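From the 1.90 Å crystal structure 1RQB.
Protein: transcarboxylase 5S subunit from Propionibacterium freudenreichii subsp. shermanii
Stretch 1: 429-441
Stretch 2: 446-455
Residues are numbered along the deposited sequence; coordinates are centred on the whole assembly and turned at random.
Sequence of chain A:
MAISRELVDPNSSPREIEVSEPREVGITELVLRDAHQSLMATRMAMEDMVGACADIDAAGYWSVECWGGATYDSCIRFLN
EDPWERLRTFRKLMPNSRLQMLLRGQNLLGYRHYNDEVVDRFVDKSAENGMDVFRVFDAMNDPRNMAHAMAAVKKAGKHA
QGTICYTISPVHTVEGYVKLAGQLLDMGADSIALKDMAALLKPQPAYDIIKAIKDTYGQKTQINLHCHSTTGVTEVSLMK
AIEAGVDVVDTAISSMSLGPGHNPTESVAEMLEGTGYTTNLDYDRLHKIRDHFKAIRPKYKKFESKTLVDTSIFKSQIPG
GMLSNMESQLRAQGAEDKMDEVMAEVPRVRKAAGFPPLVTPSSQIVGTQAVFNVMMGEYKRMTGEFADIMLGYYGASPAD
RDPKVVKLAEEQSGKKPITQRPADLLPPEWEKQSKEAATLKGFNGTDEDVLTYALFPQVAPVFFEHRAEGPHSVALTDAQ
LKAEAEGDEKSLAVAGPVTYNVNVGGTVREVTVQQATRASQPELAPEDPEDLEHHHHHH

Stretch 1 (429-441) EWEKQSKEAATLK
Stretch 2, residues 446-455: TDEDVLTYAL

A helix that starts at Trp430 and the helix 447-455 of the same chain pack nearly at right angles: their N-to-C directions differ by 98° and their axes approach to 9.0 Å. Phi/psi values lie near -65/-40 in both. Glu429 (-141/-5) occupies the N-cap of the first; Thr446 (-85/158, chi1 p) caps the second, its OG1 accepting from Asp449 N at 3.2 Å. A type I turn runs from Ala437 to Leu440, closed by Leu440 N to Ala437 O at 3.0 Å. Register is set by the CA atoms of Ser434 and Val450, 5.6 Å apart, and those of Gln433 and Ala454, 6.1 Å apart. The contact buries 525 Å², both sides summed. Trp430, Ala437, Val450, Leu451 and Ala454 are buried, while Tyr453, Gln433 and Glu436 stay partly exposed, which suits their polar atoms.

Apolar packing centres on Val450 (chi1 t), whose CA-to-CB bond points toward the first helix and whose side chain is a knob among Trp430, Gln433, Ser434 and Ala437. Its compact, branched shape suits this close approach. Val450 CG1 lies 3.8 Å from the centroid of the Trp430 six-membered ring, 20° off the normal, a CH-pi contact over the face. The CA-to-CB bond of Trp430 (t, chi2 -105°) points sideways, but its ring end comes nearer; at the ring edge, CZ3 meets Leu451 CD2 at 3.8 Å. Ala437 is small enough for Tyr453 to pack closely, CB to CB at 3.9 Å, while Ala437 N lies over one face of the tyrosine ring. The CA-to-CB bond of Leu440 (m, t) points toward the second stretch, and its CD1 lies 3.6 Å from Tyr453 CD1.

The direct hydrogen bond across the stretches runs from Tyr453 OH to Glu436 OE1 at 2.6 Å. Tyr453 (t, chi2 72°) has the largest covered area, 110 Å², combining ring packing with a polar tip. Glu436 (m, t, chi3 34°) is extended through chi2; its OE2 forms a salt bridge with Lys432 NZ at 3.0 Å, although the hydrogen bond in that pair is weak. Gln433 (m, m, chi3 -13°) folds so that NE2 donates to Glu429 OE2 at 3.0 Å, with OE1 3.6 Å from Ala454 CA. Ser434 OG (chi1 m) donates to Trp430 O at 3.0 Å, satisfying its hydroxyl beside the valine.

Waters also link the two stretches. One water accepts from Trp430 NE1 at 3.1 Å and donates to Asp447 OD1 at 2.9 Å, linking the indole to the carboxylate (Asp447 chi1 m, chi2 -18°). Another donates to both Gln433 OE1 at 2.7 Å and Tyr453 O at 3.0 Å.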

# COMPACT_ATOMS: atom_id res chain seq x y z
N GLU A 429 -42.15 -20.39 1.59
CA GLU A 429 -42.03 -20.17 0.14
C GLU A 429 -41.24 -21.29 -0.54
O GLU A 429 -41.14 -21.32 -1.76
CB GLU A 429 -41.32 -18.82 -0.11
CG GLU A 429 -39.92 -18.69 0.52
CD GLU A 429 -39.20 -17.38 0.17
OE1 GLU A 429 -39.05 -16.49 1.03
OE2 GLU A 429 -38.77 -17.24 -1.00
N TRP A 430 -40.70 -22.23 0.23
CA TRP A 430 -39.88 -23.29 -0.38
C TRP A 430 -40.65 -24.09 -1.44
O TRP A 430 -40.14 -24.31 -2.53
CB TRP A 430 -39.31 -24.24 0.68
CG TRP A 430 -38.40 -25.28 0.09
CD1 TRP A 430 -38.67 -26.60 -0.12
CD2 TRP A 430 -37.06 -25.07 -0.41
NE1 TRP A 430 -37.60 -27.23 -0.71
CE2 TRP A 430 -36.60 -26.31 -0.90
CE3 TRP A 430 -36.22 -23.95 -0.49
CZ2 TRP A 430 -35.32 -26.47 -1.47
CZ3 TRP A 430 -34.95 -24.11 -1.05
CH2 TRP A 430 -34.51 -25.35 -1.53
N GLU A 431 -41.86 -24.54 -1.13
CA GLU A 431 -42.64 -25.32 -2.10
C GLU A 431 -42.88 -24.52 -3.38
O GLU A 431 -42.76 -25.07 -4.48
CB GLU A 431 -43.97 -25.78 -1.50
CG GLU A 431 -44.01 -27.24 -1.01
CD GLU A 431 -42.71 -27.74 -0.37
OE1 GLU A 431 -42.27 -27.15 0.64
OE2 GLU A 431 -42.15 -28.73 -0.89
N LYS A 432 -43.20 -23.24 -3.25
CA LYS A 432 -43.45 -22.39 -4.42
C LYS A 432 -42.18 -22.24 -5.25
O LYS A 432 -42.21 -22.28 -6.48
CB LYS A 432 -43.93 -21.01 -3.96
CG LYS A 432 -44.10 -19.98 -5.08
CD LYS A 432 -44.46 -18.61 -4.50
CE LYS A 432 -44.56 -17.53 -5.58
NZ LYS A 432 -45.64 -17.82 -6.57
N GLN A 433 -41.04 -22.04 -4.58
CA GLN A 433 -39.76 -21.88 -5.29
C GLN A 433 -39.41 -23.18 -6.02
O GLN A 433 -39.01 -23.15 -7.18
CB GLN A 433 -38.63 -21.55 -4.30
CG GLN A 433 -38.77 -20.21 -3.56
CD GLN A 433 -38.61 -19.02 -4.48
OE1 GLN A 433 -38.18 -19.15 -5.62
NE2 GLN A 433 -38.95 -17.84 -3.97
N SER A 434 -39.57 -24.30 -5.32
CA SER A 434 -39.25 -25.62 -5.88
C SER A 434 -40.07 -25.91 -7.14
O SER A 434 -39.53 -26.41 -8.13
CB SER A 434 -39.53 -26.72 -4.86
OG SER A 434 -38.64 -26.64 -3.77
N LYS A 435 -41.36 -25.59 -7.12
CA LYS A 435 -42.22 -25.90 -8.28
C LYS A 435 -41.82 -25.05 -9.48
O LYS A 435 -41.69 -25.56 -10.59
CB LYS A 435 -43.69 -25.65 -7.94
CG LYS A 435 -44.08 -26.18 -6.58
CD LYS A 435 -43.62 -27.61 -6.34
CE LYS A 435 -43.91 -28.03 -4.90
NZ LYS A 435 -42.96 -29.06 -4.40
N GLU A 436 -41.62 -23.75 -9.26
CA GLU A 436 -41.24 -22.84 -10.35
C GLU A 436 -39.87 -23.21 -10.91
O GLU A 436 -39.65 -23.17 -12.12
CB GLU A 436 -41.21 -21.39 -9.85
CG GLU A 436 -42.58 -20.84 -9.46
CD GLU A 436 -42.51 -19.43 -8.92
OE1 GLU A 436 -41.65 -18.65 -9.38
OE2 GLU A 436 -43.33 -19.09 -8.04
N ALA A 437 -38.94 -23.59 -10.05
CA ALA A 437 -37.59 -23.95 -10.51
C ALA A 437 -37.66 -25.20 -11.38
O ALA A 437 -36.97 -25.30 -12.40
CB ALA A 437 -36.68 -24.19 -9.33
N ALA A 438 -38.50 -26.15 -10.98
CA ALA A 438 -38.63 -27.44 -11.68
C ALA A 438 -39.18 -27.27 -13.10
O ALA A 438 -39.19 -28.23 -13.87
CB ALA A 438 -39.53 -28.37 -10.88
N THR A 439 -39.61 -26.07 -13.47
CA THR A 439 -40.17 -25.87 -14.82
C THR A 439 -39.11 -25.30 -15.77
O THR A 439 -39.37 -25.14 -16.96
CB THR A 439 -41.35 -24.88 -14.82
OG1 THR A 439 -40.86 -23.56 -14.57
CG2 THR A 439 -42.35 -25.25 -13.74
N LEU A 440 -37.92 -25.01 -15.27
CA LEU A 440 -36.87 -24.43 -16.11
C LEU A 440 -36.01 -25.51 -16.77
O LEU A 440 -35.58 -26.46 -16.12
CB LEU A 440 -35.97 -23.51 -15.28
CG LEU A 440 -36.67 -22.36 -14.55
CD1 LEU A 440 -35.67 -21.61 -13.69
CD2 LEU A 440 -37.31 -21.42 -15.57
N LYS A 441 -35.76 -25.35 -18.06
CA LYS A 441 -34.90 -26.30 -18.79
C LYS A 441 -33.51 -26.27 -18.16
O LYS A 441 -32.96 -25.20 -17.91
CB LYS A 441 -34.81 -25.89 -20.26
CG LYS A 441 -33.90 -26.78 -21.10
CD LYS A 441 -33.80 -26.26 -22.53
CE LYS A 441 -32.85 -27.12 -23.35
NZ LYS A 441 -32.62 -26.55 -24.71
N THR A 446 -31.93 -30.68 -7.69
CA THR A 446 -31.35 -30.60 -6.34
C THR A 446 -31.83 -29.35 -5.61
O THR A 446 -32.27 -28.37 -6.23
CB THR A 446 -29.81 -30.54 -6.40
OG1 THR A 446 -29.42 -29.34 -7.07
CG2 THR A 446 -29.25 -31.74 -7.14
N ASP A 447 -31.75 -29.38 -4.28
CA ASP A 447 -32.13 -28.21 -3.48
C ASP A 447 -31.17 -27.06 -3.82
O ASP A 447 -31.53 -25.89 -3.76
CB ASP A 447 -32.05 -28.51 -1.98
CG ASP A 447 -33.11 -29.52 -1.53
OD1 ASP A 447 -34.11 -29.73 -2.25
OD2 ASP A 447 -32.95 -30.09 -0.43
N GLU A 448 -29.93 -27.42 -4.18
CA GLU A 448 -28.94 -26.40 -4.55
C GLU A 448 -29.46 -25.56 -5.73
O GLU A 448 -29.31 -24.34 -5.74
CB GLU A 448 -27.60 -27.03 -4.94
CG GLU A 448 -26.78 -27.61 -3.79
CD GLU A 448 -27.16 -29.03 -3.39
OE1 GLU A 448 -26.35 -29.67 -2.68
OE2 GLU A 448 -28.25 -29.50 -3.77
N ASP A 449 -30.06 -26.22 -6.72
CA ASP A 449 -30.60 -25.53 -7.90
C ASP A 449 -31.84 -24.71 -7.52
O ASP A 449 -32.07 -23.64 -8.08
CB ASP A 449 -30.94 -26.54 -9.00
CG ASP A 449 -29.87 -26.60 -10.10
OD1 ASP A 449 -28.68 -26.30 -9.83
OD2 ASP A 449 -30.23 -26.98 -11.24
N VAL A 450 -32.65 -25.21 -6.59
CA VAL A 450 -33.82 -24.44 -6.16
C VAL A 450 -33.32 -23.17 -5.47
O VAL A 450 -33.88 -22.08 -5.63
CB VAL A 450 -34.73 -25.25 -5.19
CG1 VAL A 450 -35.89 -24.39 -4.69
CG2 VAL A 450 -35.27 -26.50 -5.90
N LEU A 451 -32.24 -23.30 -4.70
CA LEU A 451 -31.67 -22.13 -4.01
C LEU A 451 -31.16 -21.13 -5.06
O LEU A 451 -31.36 -19.93 -4.93
CB LEU A 451 -30.52 -22.57 -3.09
CG LEU A 451 -31.00 -23.31 -1.85
CD1 LEU A 451 -29.86 -24.04 -1.18
CD2 LEU A 451 -31.64 -22.31 -0.89
N THR A 452 -30.52 -21.63 -6.11
CA THR A 452 -30.03 -20.72 -7.15
C THR A 452 -31.20 -19.93 -7.73
O THR A 452 -31.10 -18.73 -7.96
CB THR A 452 -29.29 -21.47 -8.27
OG1 THR A 452 -28.10 -22.05 -7.74
CG2 THR A 452 -28.90 -20.52 -9.41
N TYR A 453 -32.32 -20.61 -7.95
CA TYR A 453 -33.50 -19.95 -8.51
C TYR A 453 -34.09 -18.96 -7.50
O TYR A 453 -34.50 -17.85 -7.87
CB TYR A 453 -34.57 -20.98 -8.88
CG TYR A 453 -35.85 -20.35 -9.36
CD1 TYR A 453 -35.91 -19.73 -10.61
CD2 TYR A 453 -36.98 -20.31 -8.54
CE1 TYR A 453 -37.08 -19.08 -11.03
CE2 TYR A 453 -38.15 -19.66 -8.95
CZ TYR A 453 -38.19 -19.05 -10.19
OH TYR A 453 -39.33 -18.39 -10.60
N ALA A 454 -34.13 -19.33 -6.23
CA ALA A 454 -34.70 -18.44 -5.21
C ALA A 454 -33.83 -17.19 -5.04
O ALA A 454 -34.35 -16.09 -4.82
CB ALA A 454 -34.81 -19.19 -3.87
N LEU A 455 -32.52 -17.35 -5.15
CA LEU A 455 -31.58 -16.24 -4.94
C LEU A 455 -31.47 -15.34 -6.17
O LEU A 455 -31.34 -14.12 -6.04
CB LEU A 455 -30.19 -16.79 -4.59
CG LEU A 455 -30.09 -17.53 -3.26
CD1 LEU A 455 -28.73 -18.21 -3.13
CD2 LEU A 455 -30.30 -16.55 -2.13
O HOH W 1 -36.73 -30.16 -1.21
O HOH W 2 -36.98 -15.19 -5.11
O HOH W 3 -37.36 -17.10 -7.18